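Local coordinates for glutathione S-transferase (Acinetobacter baumannii, PDB 4MP4), which probably catalyses the conjugation of glutathione to electrophilic substrates, as a dimeric member of the glutathione transferase family, at residues 28-32 with 87-91; 104-108 with 165-170; 107-112 with 143-147; 112-116 with 173-177; 116-120 with 131-135. All coordinates share one frame; numbering follows the deposited sequence.

Interaction 1 of 5, residues 28-32 with 87-91; sequences LHEKQ and DTAIY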
# COMPACT_ATOMS: atom_id res chain seq x y z
N LEU A 28 8.38 -2.79 -15.95
CA LEU A 28 8.14 -3.15 -17.34
C LEU A 28 9.45 -3.45 -18.08
O LEU A 28 9.56 -4.48 -18.73
CB LEU A 28 7.36 -2.04 -18.05
CG LEU A 28 5.91 -1.83 -17.59
CD1 LEU A 28 5.41 -0.42 -17.93
CD2 LEU A 28 5.01 -2.88 -18.23
N HIS A 29 10.43 -2.56 -17.96
CA HIS A 29 11.72 -2.77 -18.62
C HIS A 29 12.47 -4.01 -18.17
O HIS A 29 13.03 -4.72 -18.99
CB HIS A 29 12.60 -1.52 -18.50
CG HIS A 29 12.31 -0.49 -19.54
ND1 HIS A 29 12.78 -0.59 -20.83
CD2 HIS A 29 11.59 0.65 -19.49
CE1 HIS A 29 12.36 0.45 -21.53
NE2 HIS A 29 11.63 1.22 -20.74
N GLU A 30 12.48 -4.28 -16.87
CA GLU A 30 13.07 -5.51 -16.36
C GLU A 30 12.38 -6.78 -16.92
O GLU A 30 13.04 -7.74 -17.29
CB GLU A 30 13.04 -5.51 -14.83
CG GLU A 30 13.94 -4.45 -14.18
CD GLU A 30 15.39 -4.89 -14.11
OE1 GLU A 30 16.28 -4.00 -14.03
OE2 GLU A 30 15.65 -6.11 -14.12
N LYS A 31 11.05 -6.76 -17.00
CA LYS A 31 10.31 -7.90 -17.52
C LYS A 31 10.33 -7.95 -19.05
O LYS A 31 9.76 -8.85 -19.67
CB LYS A 31 8.86 -7.86 -17.03
CG LYS A 31 8.69 -8.12 -15.54
CD LYS A 31 7.24 -8.00 -15.12
CE LYS A 31 6.48 -9.28 -15.38
NZ LYS A 31 7.14 -10.37 -14.63
N GLN A 32 10.99 -6.97 -19.65
CA GLN A 32 11.03 -6.82 -21.10
C GLN A 32 9.64 -6.90 -21.73
O GLN A 32 9.42 -7.63 -22.69
CB GLN A 32 11.98 -7.83 -21.73
CG GLN A 32 13.42 -7.62 -21.28
CD GLN A 32 14.41 -8.46 -22.06
OE1 GLN A 32 14.45 -9.68 -21.91
NE2 GLN A 32 15.22 -7.82 -22.89
N ASP A 87 7.18 -15.90 -15.28
CA ASP A 87 8.50 -16.48 -15.38
C ASP A 87 9.60 -15.44 -15.54
O ASP A 87 10.75 -15.77 -15.84
CB ASP A 87 8.53 -17.58 -16.44
CG ASP A 87 7.48 -18.66 -16.18
OD1 ASP A 87 7.54 -19.31 -15.11
OD2 ASP A 87 6.59 -18.84 -17.04
N THR A 88 9.24 -14.18 -15.32
CA THR A 88 10.21 -13.10 -15.19
C THR A 88 9.89 -12.32 -13.93
O THR A 88 9.52 -11.14 -13.98
CB THR A 88 10.18 -12.16 -16.39
OG1 THR A 88 8.85 -11.67 -16.59
CG2 THR A 88 10.66 -12.89 -17.64
N ALA A 89 10.03 -12.99 -12.80
CA ALA A 89 9.65 -12.43 -11.53
C ALA A 89 10.55 -11.24 -11.18
O ALA A 89 11.75 -11.26 -11.44
CB ALA A 89 9.69 -13.49 -10.44
N ILE A 90 9.95 -10.21 -10.59
CA ILE A 90 10.72 -9.07 -10.10
C ILE A 90 10.55 -8.96 -8.59
O ILE A 90 10.80 -7.92 -8.00
CB ILE A 90 10.33 -7.75 -10.80
CG1 ILE A 90 8.86 -7.43 -10.57
CG2 ILE A 90 10.60 -7.83 -12.31
CD1 ILE A 90 8.39 -6.21 -11.32
N TYR A 91 10.11 -10.07 -7.99
CA TYR A 91 10.12 -10.30 -6.55
C TYR A 91 10.88 -11.61 -6.31
O TYR A 91 10.97 -12.44 -7.21
CB TYR A 91 8.69 -10.43 -6.00
CG TYR A 91 7.92 -9.14 -6.02
CD1 TYR A 91 8.16 -8.16 -5.07
CD2 TYR A 91 6.99 -8.88 -7.01
CE1 TYR A 91 7.48 -6.96 -5.09
CE2 TYR A 91 6.30 -7.68 -7.03
CZ TYR A 91 6.55 -6.73 -6.06
OH TYR A 91 5.87 -5.54 -6.09

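Interaction 2 of 5, residues 104-108 with 165-170; sequences IQAWL and IVDAEL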
# COMPACT_ATOMS: atom_id res chain seq x y z
N ILE A 104 8.36 -4.54 2.86
CA ILE A 104 9.22 -3.37 2.69
C ILE A 104 8.62 -2.37 1.69
O ILE A 104 8.57 -1.16 1.96
CB ILE A 104 10.66 -3.78 2.28
CG1 ILE A 104 11.24 -4.73 3.33
CG2 ILE A 104 11.54 -2.57 2.13
CD1 ILE A 104 11.08 -4.22 4.81
N GLN A 105 8.13 -2.89 0.57
CA GLN A 105 7.37 -2.10 -0.41
C GLN A 105 6.14 -1.38 0.20
O GLN A 105 5.90 -0.21 -0.12
CB GLN A 105 6.93 -3.00 -1.56
CG GLN A 105 6.28 -2.27 -2.70
CD GLN A 105 5.91 -3.19 -3.84
OE1 GLN A 105 4.98 -3.99 -3.74
NE2 GLN A 105 6.65 -3.10 -4.94
N ALA A 106 5.37 -2.07 1.03
CA ALA A 106 4.18 -1.45 1.58
C ALA A 106 4.60 -0.34 2.54
O ALA A 106 4.02 0.76 2.57
CB ALA A 106 3.30 -2.47 2.26
N TRP A 107 5.64 -0.63 3.29
CA TRP A 107 6.18 0.26 4.29
C TRP A 107 6.76 1.54 3.68
O TRP A 107 6.46 2.65 4.15
CB TRP A 107 7.23 -0.51 5.09
CG TRP A 107 7.98 0.33 6.02
CD1 TRP A 107 7.50 0.96 7.14
CD2 TRP A 107 9.36 0.67 5.93
NE1 TRP A 107 8.52 1.65 7.76
CE2 TRP A 107 9.66 1.49 7.04
CE3 TRP A 107 10.37 0.36 5.02
CZ2 TRP A 107 10.94 2.00 7.25
CZ3 TRP A 107 11.63 0.87 5.23
CH2 TRP A 107 11.90 1.68 6.33
N LEU A 108 7.56 1.40 2.63
CA LEU A 108 8.05 2.55 1.86
C LEU A 108 6.92 3.41 1.31
O LEU A 108 7.02 4.63 1.28
CB LEU A 108 8.93 2.10 0.68
CG LEU A 108 10.24 1.40 1.02
CD1 LEU A 108 10.87 0.79 -0.23
CD2 LEU A 108 11.18 2.38 1.73
N ILE A 165 12.43 -5.49 -7.61
CA ILE A 165 11.92 -4.13 -7.80
C ILE A 165 12.06 -3.29 -6.50
O ILE A 165 12.10 -2.05 -6.54
CB ILE A 165 10.44 -4.16 -8.30
CG1 ILE A 165 9.98 -2.79 -8.83
CG2 ILE A 165 9.52 -4.67 -7.23
CD1 ILE A 165 10.77 -2.30 -10.03
N VAL A 166 12.19 -3.97 -5.36
CA VAL A 166 12.26 -3.28 -4.09
C VAL A 166 13.63 -2.63 -3.92
O VAL A 166 13.78 -1.65 -3.17
CB VAL A 166 11.90 -4.21 -2.88
CG1 VAL A 166 11.84 -3.42 -1.59
CG2 VAL A 166 10.57 -4.88 -3.10
N ASP A 167 14.64 -3.15 -4.62
CA ASP A 167 15.95 -2.48 -4.61
C ASP A 167 15.80 -1.09 -5.20
O ASP A 167 16.33 -0.10 -4.66
CB ASP A 167 17.04 -3.28 -5.34
CG ASP A 167 17.42 -4.57 -4.61
OD1 ASP A 167 18.03 -4.49 -3.50
OD2 ASP A 167 17.11 -5.67 -5.17
N ALA A 168 15.03 -1.00 -6.29
CA ALA A 168 14.86 0.27 -6.97
C ALA A 168 14.04 1.24 -6.10
O ALA A 168 14.29 2.46 -6.10
CB ALA A 168 14.21 0.07 -8.35
N GLU A 169 13.10 0.69 -5.33
CA GLU A 169 12.23 1.51 -4.49
C GLU A 169 12.99 2.05 -3.27
O GLU A 169 12.79 3.20 -2.87
CB GLU A 169 11.00 0.72 -4.03
CG GLU A 169 10.09 0.22 -5.15
CD GLU A 169 9.09 -0.85 -4.69
OE1 GLU A 169 9.27 -1.38 -3.58
OE2 GLU A 169 8.13 -1.17 -5.42
N LEU A 170 13.85 1.21 -2.69
CA LEU A 170 14.63 1.60 -1.52
C LEU A 170 15.67 2.63 -1.91
O LEU A 170 15.84 3.64 -1.23
CB LEU A 170 15.31 0.38 -0.88
CG LEU A 170 16.18 0.65 0.35
CD1 LEU A 170 15.35 1.18 1.53
CD2 LEU A 170 16.92 -0.61 0.77

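Interaction 3 of 5, residues 107-112 with 143-147; sequences WLRSDL and KLFFV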
# COMPACT_ATOMS: atom_id res chain seq x y z
N TRP A 107 5.64 -0.63 3.29
CA TRP A 107 6.18 0.26 4.29
C TRP A 107 6.76 1.54 3.68
O TRP A 107 6.46 2.65 4.15
CB TRP A 107 7.23 -0.51 5.09
CG TRP A 107 7.98 0.33 6.02
CD1 TRP A 107 7.50 0.96 7.14
CD2 TRP A 107 9.36 0.67 5.93
NE1 TRP A 107 8.52 1.65 7.76
CE2 TRP A 107 9.66 1.49 7.04
CE3 TRP A 107 10.37 0.36 5.02
CZ2 TRP A 107 10.94 2.00 7.25
CZ3 TRP A 107 11.63 0.87 5.23
CH2 TRP A 107 11.90 1.68 6.33
N LEU A 108 7.56 1.40 2.63
CA LEU A 108 8.05 2.55 1.86
C LEU A 108 6.92 3.41 1.31
O LEU A 108 7.02 4.63 1.28
CB LEU A 108 8.93 2.10 0.68
CG LEU A 108 10.24 1.40 1.02
CD1 LEU A 108 10.87 0.79 -0.23
CD2 LEU A 108 11.18 2.38 1.73
N ARG A 109 5.84 2.77 0.85
CA ARG A 109 4.70 3.50 0.26
C ARG A 109 3.93 4.33 1.29
O ARG A 109 3.55 5.45 1.00
CB ARG A 109 3.73 2.54 -0.43
CG ARG A 109 2.40 3.18 -0.86
CD ARG A 109 2.56 4.02 -2.10
NE ARG A 109 1.38 4.83 -2.43
CZ ARG A 109 1.18 6.08 -2.00
NH1 ARG A 109 2.04 6.67 -1.17
NH2 ARG A 109 0.09 6.74 -2.38
N SER A 110 3.74 3.78 2.48
CA SER A 110 2.80 4.34 3.45
C SER A 110 3.39 4.93 4.72
O SER A 110 2.79 5.82 5.32
CB SER A 110 1.77 3.28 3.85
OG SER A 110 0.90 3.03 2.76
N ASP A 111 4.52 4.40 5.17
CA ASP A 111 5.21 4.99 6.31
C ASP A 111 6.21 6.04 5.81
O ASP A 111 6.20 6.40 4.63
CB ASP A 111 5.90 3.90 7.13
CG ASP A 111 6.44 4.41 8.45
OD1 ASP A 111 6.04 5.52 8.88
OD2 ASP A 111 7.28 3.71 9.06
N LEU A 112 7.05 6.54 6.72
CA LEU A 112 8.08 7.52 6.39
C LEU A 112 7.45 8.79 5.84
O LEU A 112 8.05 9.48 5.03
CB LEU A 112 9.10 6.93 5.40
CG LEU A 112 9.73 5.61 5.86
CD1 LEU A 112 10.76 5.09 4.85
CD2 LEU A 112 10.38 5.80 7.21
N LYS A 143 14.77 5.55 10.97
CA LYS A 143 14.02 4.32 10.86
C LYS A 143 14.32 3.64 9.52
O LYS A 143 14.46 2.43 9.45
CB LYS A 143 12.54 4.62 11.02
CG LYS A 143 11.71 3.41 11.31
CD LYS A 143 10.30 3.85 11.65
CE LYS A 143 9.30 2.73 11.44
NZ LYS A 143 7.97 3.29 11.08
N LEU A 144 14.44 4.45 8.47
CA LEU A 144 14.85 3.98 7.16
C LEU A 144 16.25 3.38 7.20
O LEU A 144 16.49 2.31 6.65
CB LEU A 144 14.80 5.14 6.13
CG LEU A 144 15.35 4.85 4.73
CD1 LEU A 144 14.50 3.78 4.02
CD2 LEU A 144 15.44 6.10 3.86
N PHE A 145 17.18 4.09 7.83
CA PHE A 145 18.56 3.60 7.93
C PHE A 145 18.60 2.30 8.73
O PHE A 145 19.34 1.37 8.38
CB PHE A 145 19.47 4.62 8.63
CG PHE A 145 19.61 5.93 7.91
CD1 PHE A 145 19.46 6.01 6.53
CD2 PHE A 145 19.91 7.10 8.62
CE1 PHE A 145 19.59 7.23 5.88
CE2 PHE A 145 20.04 8.31 7.98
CZ PHE A 145 19.89 8.38 6.61
N PHE A 146 17.84 2.24 9.81
CA PHE A 146 17.81 1.06 10.65
C PHE A 146 17.39 -0.16 9.84
O PHE A 146 18.12 -1.15 9.77
CB PHE A 146 16.87 1.25 11.85
CG PHE A 146 16.69 0.01 12.69
CD1 PHE A 146 17.58 -0.28 13.72
CD2 PHE A 146 15.65 -0.87 12.44
CE1 PHE A 146 17.42 -1.42 14.48
CE2 PHE A 146 15.48 -2.02 13.20
CZ PHE A 146 16.37 -2.30 14.22
N VAL A 147 16.24 -0.06 9.19
CA VAL A 147 15.69 -1.14 8.36
C VAL A 147 16.58 -1.55 7.19
O VAL A 147 16.79 -2.74 6.95
CB VAL A 147 14.28 -0.77 7.85
CG1 VAL A 147 13.72 -1.87 6.93
CG2 VAL A 147 13.34 -0.51 9.03

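Interaction 4 of 5, residues 112-116 with 173-177; sequences LVALR and MLQRL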
# COMPACT_ATOMS: atom_id res chain seq x y z
N LEU A 112 7.05 6.54 6.72
CA LEU A 112 8.08 7.52 6.39
C LEU A 112 7.45 8.79 5.84
O LEU A 112 8.05 9.48 5.03
CB LEU A 112 9.10 6.93 5.40
CG LEU A 112 9.73 5.61 5.86
CD1 LEU A 112 10.76 5.09 4.85
CD2 LEU A 112 10.38 5.80 7.21
N VAL A 113 6.24 9.09 6.29
CA VAL A 113 5.48 10.24 5.81
C VAL A 113 6.27 11.55 5.89
O VAL A 113 6.28 12.34 4.94
CB VAL A 113 4.12 10.41 6.58
CG1 VAL A 113 3.29 11.56 6.02
CG2 VAL A 113 3.31 9.12 6.52
N ALA A 114 6.94 11.79 7.01
CA ALA A 114 7.69 13.03 7.17
C ALA A 114 8.79 13.16 6.11
O ALA A 114 9.00 14.24 5.53
CB ALA A 114 8.25 13.15 8.56
N LEU A 115 9.47 12.05 5.86
CA LEU A 115 10.57 11.99 4.89
C LEU A 115 10.11 12.30 3.46
O LEU A 115 10.72 13.13 2.77
CB LEU A 115 11.24 10.62 4.94
CG LEU A 115 12.44 10.39 4.03
CD1 LEU A 115 13.47 11.48 4.25
CD2 LEU A 115 13.02 9.00 4.28
N ARG A 116 9.05 11.63 3.03
CA ARG A 116 8.48 11.87 1.70
C ARG A 116 8.00 13.32 1.56
O ARG A 116 8.21 13.95 0.53
CB ARG A 116 7.36 10.89 1.40
CG ARG A 116 7.86 9.47 1.15
CD ARG A 116 6.73 8.51 0.78
NE ARG A 116 5.93 8.13 1.95
CZ ARG A 116 4.61 8.26 2.03
NH1 ARG A 116 3.98 7.89 3.14
NH2 ARG A 116 3.91 8.75 1.01
N MET A 173 14.19 6.01 -2.30
CA MET A 173 13.93 6.53 -0.96
C MET A 173 15.20 7.09 -0.35
O MET A 173 15.19 8.20 0.18
CB MET A 173 13.36 5.45 -0.05
CG MET A 173 12.80 5.98 1.25
SD MET A 173 11.44 7.18 1.09
CE MET A 173 10.01 6.13 0.91
N LEU A 174 16.29 6.33 -0.44
CA LEU A 174 17.57 6.80 0.10
C LEU A 174 18.09 8.03 -0.65
O LEU A 174 18.71 8.92 -0.05
CB LEU A 174 18.60 5.67 0.09
CG LEU A 174 18.43 4.54 1.10
CD1 LEU A 174 19.31 3.35 0.73
CD2 LEU A 174 18.81 5.03 2.47
N GLN A 175 17.82 8.09 -1.95
CA GLN A 175 18.27 9.17 -2.80
C GLN A 175 17.64 10.50 -2.41
O GLN A 175 18.24 11.56 -2.63
CB GLN A 175 18.01 8.85 -4.28
CG GLN A 175 19.09 7.97 -4.94
CD GLN A 175 20.40 8.72 -5.20
OE1 GLN A 175 20.95 9.37 -4.31
NE2 GLN A 175 20.90 8.63 -6.42
N ARG A 176 16.45 10.45 -1.83
CA ARG A 176 15.78 11.64 -1.33
C ARG A 176 16.67 12.32 -0.31
O ARG A 176 16.68 13.54 -0.19
CB ARG A 176 14.42 11.29 -0.68
CG ARG A 176 13.47 10.56 -1.59
CD ARG A 176 12.21 10.06 -0.88
NE ARG A 176 11.16 11.03 -1.10
CZ ARG A 176 10.04 10.80 -1.77
NH1 ARG A 176 9.79 9.60 -2.24
NH2 ARG A 176 9.17 11.78 -1.94
N LEU A 177 17.43 11.52 0.41
CA LEU A 177 18.31 12.04 1.44
C LEU A 177 19.69 12.36 0.87
O LEU A 177 20.25 13.44 1.11
CB LEU A 177 18.44 10.99 2.54
CG LEU A 177 17.23 10.85 3.45
CD1 LEU A 177 17.36 9.59 4.30
CD2 LEU A 177 17.12 12.10 4.34

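Interaction 5 of 5, residues 116-120 with 131-135; sequences RTERP and TPLSE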
# COMPACT_ATOMS: atom_id res chain seq x y z
N ARG A 116 9.05 11.63 3.03
CA ARG A 116 8.48 11.87 1.70
C ARG A 116 8.00 13.32 1.56
O ARG A 116 8.21 13.95 0.53
CB ARG A 116 7.36 10.89 1.40
CG ARG A 116 7.86 9.47 1.15
CD ARG A 116 6.73 8.51 0.78
NE ARG A 116 5.93 8.13 1.95
CZ ARG A 116 4.61 8.26 2.03
NH1 ARG A 116 3.98 7.89 3.14
NH2 ARG A 116 3.91 8.75 1.01
N THR A 117 7.39 13.84 2.61
CA THR A 117 6.89 15.21 2.59
C THR A 117 8.03 16.24 2.55
O THR A 117 7.96 17.21 1.81
CB THR A 117 6.00 15.49 3.81
OG1 THR A 117 4.89 14.59 3.81
CG2 THR A 117 5.48 16.89 3.80
N GLU A 118 9.07 16.02 3.35
CA GLU A 118 10.12 17.02 3.53
C GLU A 118 11.24 16.87 2.51
O GLU A 118 12.11 17.74 2.38
CB GLU A 118 10.68 16.95 4.97
CG GLU A 118 9.65 17.35 6.06
CD GLU A 118 10.12 17.12 7.50
OE1 GLU A 118 11.31 17.34 7.81
OE2 GLU A 118 9.29 16.72 8.33
N ARG A 119 11.24 15.74 1.81
CA ARG A 119 12.23 15.50 0.77
C ARG A 119 11.54 14.90 -0.44
O ARG A 119 11.70 13.71 -0.73
CB ARG A 119 13.34 14.56 1.27
CG ARG A 119 14.18 15.10 2.43
CD ARG A 119 15.11 16.22 1.96
NE ARG A 119 16.03 16.68 3.00
CZ ARG A 119 15.84 17.77 3.73
NH1 ARG A 119 14.76 18.52 3.56
NH2 ARG A 119 16.75 18.11 4.65
N PRO A 120 10.75 15.73 -1.15
CA PRO A 120 10.02 15.23 -2.32
C PRO A 120 11.00 14.90 -3.44
O PRO A 120 12.16 15.31 -3.35
CB PRO A 120 9.11 16.41 -2.70
CG PRO A 120 9.82 17.62 -2.17
CD PRO A 120 10.52 17.17 -0.91
N THR A 131 15.84 23.65 3.87
CA THR A 131 15.24 23.30 5.14
C THR A 131 15.79 22.00 5.73
O THR A 131 15.83 20.97 5.05
CB THR A 131 13.74 23.19 4.96
OG1 THR A 131 13.31 24.30 4.17
CG2 THR A 131 13.03 23.21 6.31
N PRO A 132 16.21 22.04 7.00
CA PRO A 132 16.68 20.85 7.72
C PRO A 132 15.51 19.92 8.00
O PRO A 132 14.35 20.36 7.99
CB PRO A 132 17.19 21.41 9.04
CG PRO A 132 17.39 22.87 8.81
CD PRO A 132 16.35 23.26 7.81
N LEU A 133 15.80 18.64 8.25
CA LEU A 133 14.76 17.71 8.63
C LEU A 133 14.15 18.12 9.96
O LEU A 133 14.87 18.40 10.93
CB LEU A 133 15.31 16.28 8.74
CG LEU A 133 15.65 15.65 7.39
CD1 LEU A 133 16.44 14.40 7.60
CD2 LEU A 133 14.37 15.35 6.64
N SER A 134 12.82 18.17 9.99
CA SER A 134 12.09 18.33 11.22
C SER A 134 12.33 17.12 12.13
O SER A 134 12.93 16.13 11.71
CB SER A 134 10.60 18.40 10.93
OG SER A 134 10.07 17.09 10.82
N GLU A 135 11.83 17.20 13.35
CA GLU A 135 12.03 16.14 14.31
C GLU A 135 11.42 14.82 13.83
O GLU A 135 12.06 13.78 13.92
CB GLU A 135 11.50 16.53 15.69
CG GLU A 135 12.52 16.29 16.82
CD GLU A 135 13.86 16.99 16.58
OE1 GLU A 135 13.87 18.24 16.45
OE2 GLU A 135 14.90 16.30 16.54
O HOH W 1 11.86 19.61 6.71

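Interaction 1 of 5, residues 28-32 with 87-91
Lys31 and Thr88 bring the two backbones together, their CA atoms 5.7 Å apart, where the end of helix 19-30 passes the loop that leads from helix 74-84 to helix 95-110. Gln32 leaves the helix with positive phi in a Schellman motif, while 87-91 has no regular structure, so a helix end meets an irregular strip of chain. Bends at chi3 (83°) and chi4 (59°) curl the lysine chain round to Thr88, which is gripped twice by the same ammonium group: NZ of Lys31 donates to Thr88 O at 2.6 Å and to Thr88 OG1 at 2.9 Å. The donor stands well above the plane of that carbonyl, 53° out of it. Lower down the lysine, CG packs on CG2 of Ile90 at 3.8 Å, and that methyl also lies beside CB of Glu30, whose carboxylate turns elsewhere, to Arg198 and Ser200. NZ has further partners in Glu82, by a salt bridge, and the carbonyl of Tyr85. The contact joins the first helix of the thioredoxin-like N-terminal domain to the linker that leads to helix 95-110. With a carboxylate, two carbonyls and a hydroxyl about it, the lysine amine is well compensated and probably stays protonated.

Interaction 2 of 5, residues 104-108 with 165-170
Gln105 and Glu169 meet across two neighbouring helices of the all-helical C-terminal domain of the glutathione transferase fold. The short helical segments run in nearly the same direction, 26° apart, with axes 10.2 Å from each other at closest approach, and the interface is polar along one margin and apolar along the rest. The glutamine's CG lies anti to the backbone N and the chain beyond is extended, which carries its amide toward the other helix. Glu169, also extended, comes to it obliquely, and the amide and carboxylate planes are turned 47° from each other. Within this pair the CG of Gln105 also lies against OE1 of Glu169, 3.2 Å away, so the carboxylate rests on the methylene as well as on the amide.

Beyond the polar pair, Leu108 reaches across with its CD1 branch to CB of Glu169 at 3.8 Å and to the backbone N of Leu170, while its other methyl, CD2, approaches CD1 of Leu170. One helical turn earlier, Ile104 crosses Val166 at about a right angle, touching with CG2 against CG1; its end leads away from Val166, and Leu151 of helix 135-151 also packs on the isoleucine. Ile165 sets CG2 near the glutamine amide and shares Thr23 of helix 19-30 with Glu169, so the contact backs onto the N-terminal domain. The amide nitrogen also bonds to the hydroxyl of Tyr91. Toward the carboxylate, NE2 of Gln105 donates to OE2 of Glu169 at an N-H...O angle of 157°; the modelled 2.5 Å is shorter than usual, and its exact length is doubtful.

Interaction 3 of 5, residues 107-112 with 143-147
Trp107 and Val147 meet where the break between helices 95-110 and 113-118 packs on helix 135-151, inside the C-terminal domain. Asp111 is the first residue to leave the helical conformation, and Leu112 occupies the N-cap position of the next helix. The indole, set by a chi1 of 172° with CG anti to the backbone N, is directed at the partner helix. Val147 comes to its six-membered ring from the opposite direction, CB lying 3.7 Å from CH2 of Trp107, with its two methyls spread beside CZ3 and CZ2. At the ring's rim, CA of Leu144 lies near the plane. Over one face sits CD1 of Leu112, offset toward the rim and 3.8 Å above the plane; the same methyl lies 4.0 Å from CD1 of Leu144, the two leucine side chains crossing at about a right angle. Glu73 of the second subunit packs on the indole as well. The polar margin is less certain: NE1 of Trp107 is modelled as donating to OD2 of Asp111, and the extended Lys143 as salt-bridged to it, but OD2 and NZ stand too close for either position to be sure. The contact therefore rests mainly on apolar chemistry, with the indole wedged among Leu112, Leu144 and Val147.

Interaction 4 of 5, residues 112-116 with 173-177
Leu115 and Met173 head the apolar part of this contact, in which the start of helix 113-118 lies against helix 165-178. CD2 of Leu115 meets the sulfur of Met173 at 4.0 Å, whereas the side chains of Leu115 and Leu177 cross at about a right angle, CD1 of Leu115 coming 3.7 Å from CD2 of Leu177. The methionine chain, bent at both chi2 and chi3, brings its terminal methyl round to helix 113-118. There CE of Met173 rests on CG of Arg116 at 4.0 Å and on CD of the same residue, and CD1 of Leu112 lies equally near.

These leucines and the methionine form part of the core of the helical C-terminal domain of the glutathione transferase fold; Leu144 of helix 135-151 closes on both Leu115 and Met173, so three helices meet here.

The polar part involves two arginines that meet through carbon, not through their charges. CG of Arg116 lies 3.8 Å above the guanidinium plane of Arg176, over its centre, and the two guanidinium planes are nearly perpendicular, at 88°. Each charged group has its own acceptor: Arg116 bonds through NH1 to the carbonyl of Asp111, and Arg176 through NE to the carbonyl of Arg119. Across the contact itself, NH2 of Arg176 makes a weak hydrogen bond with O of Arg116, 3.4 Å long and bent to 130°.

Interaction 5 of 5, residues 116-120 with 131-135
Thr131 O is held by both terminal nitrogens of Arg119: NH1 lies 3.1 Å and NH2 3.0 Å from this one carbonyl oxygen. The grip is end-on, and the oxygen is tilted 16° out of the guanidinium plane. NH2 approaches in the carbonyl plane, whereas NH1 is tilted away from it. A bend at chi2 (-72°) turns the arginine chain so that NH1 can also donate to the carbonyl of its neighbour Glu118, at 3.0 Å, and Asp182 completes the setting with a salt bridge to NE. Leu133 lays a methyl over the middle of the guanidinium, CD2 standing 4.0 Å above its plane.

The second polar cluster belongs to Glu118, the last residue of helix 113-118, whose extended side chain points both carboxylate oxygens at Ser134. Its OE1 accepts from the backbone N of Ser134 at 2.8 Å, its OE2 from the hydroxyl OG of Ser134 at 2.6 Å, each met on the syn side. A water donates to OE1 of Glu118 at 2.6 Å and also to O of Pro132, bridging the helix end to the loop. Ser134 is the N-cap of helix 135-151, and its OG also accepts from the backbone N of Gly137. The glutamate thus holds the serine that caps helix 135-151.

At the surface of the C-terminal domain, two neighbouring side chains of opposite charge hold the loop: the arginine takes a carbonyl, and the carboxylate takes N-H and O-H donors. A carboxylate with these donors is probably ionised, and its charge would sit well beside the start of helix 135-151.

How the interactions relate
Interaction 1 lies on helix 19-30 of the N-terminal domain and the linker after helix 74-84, and comes first along the chain, closing before the others open. It touches interaction 2, about 15 Å away between centres, through Tyr91 and Ile90, so the linker joins the two domains. Interactions 2 to 5 all fall in the helical C-terminal domain. Interactions 2 and 3 share helix 95-110, 2 and 4 share helix 165-178, and 4 and 5 share helix 113-118; interaction 5 is nested in the loops closed by 2 and 3. Neighbouring centres are 8 to 9 Å apart from 2 through 3 and 4 to 5, a continuous run from buried core to surface. Interactions 2 and 3 also touch the second subunit.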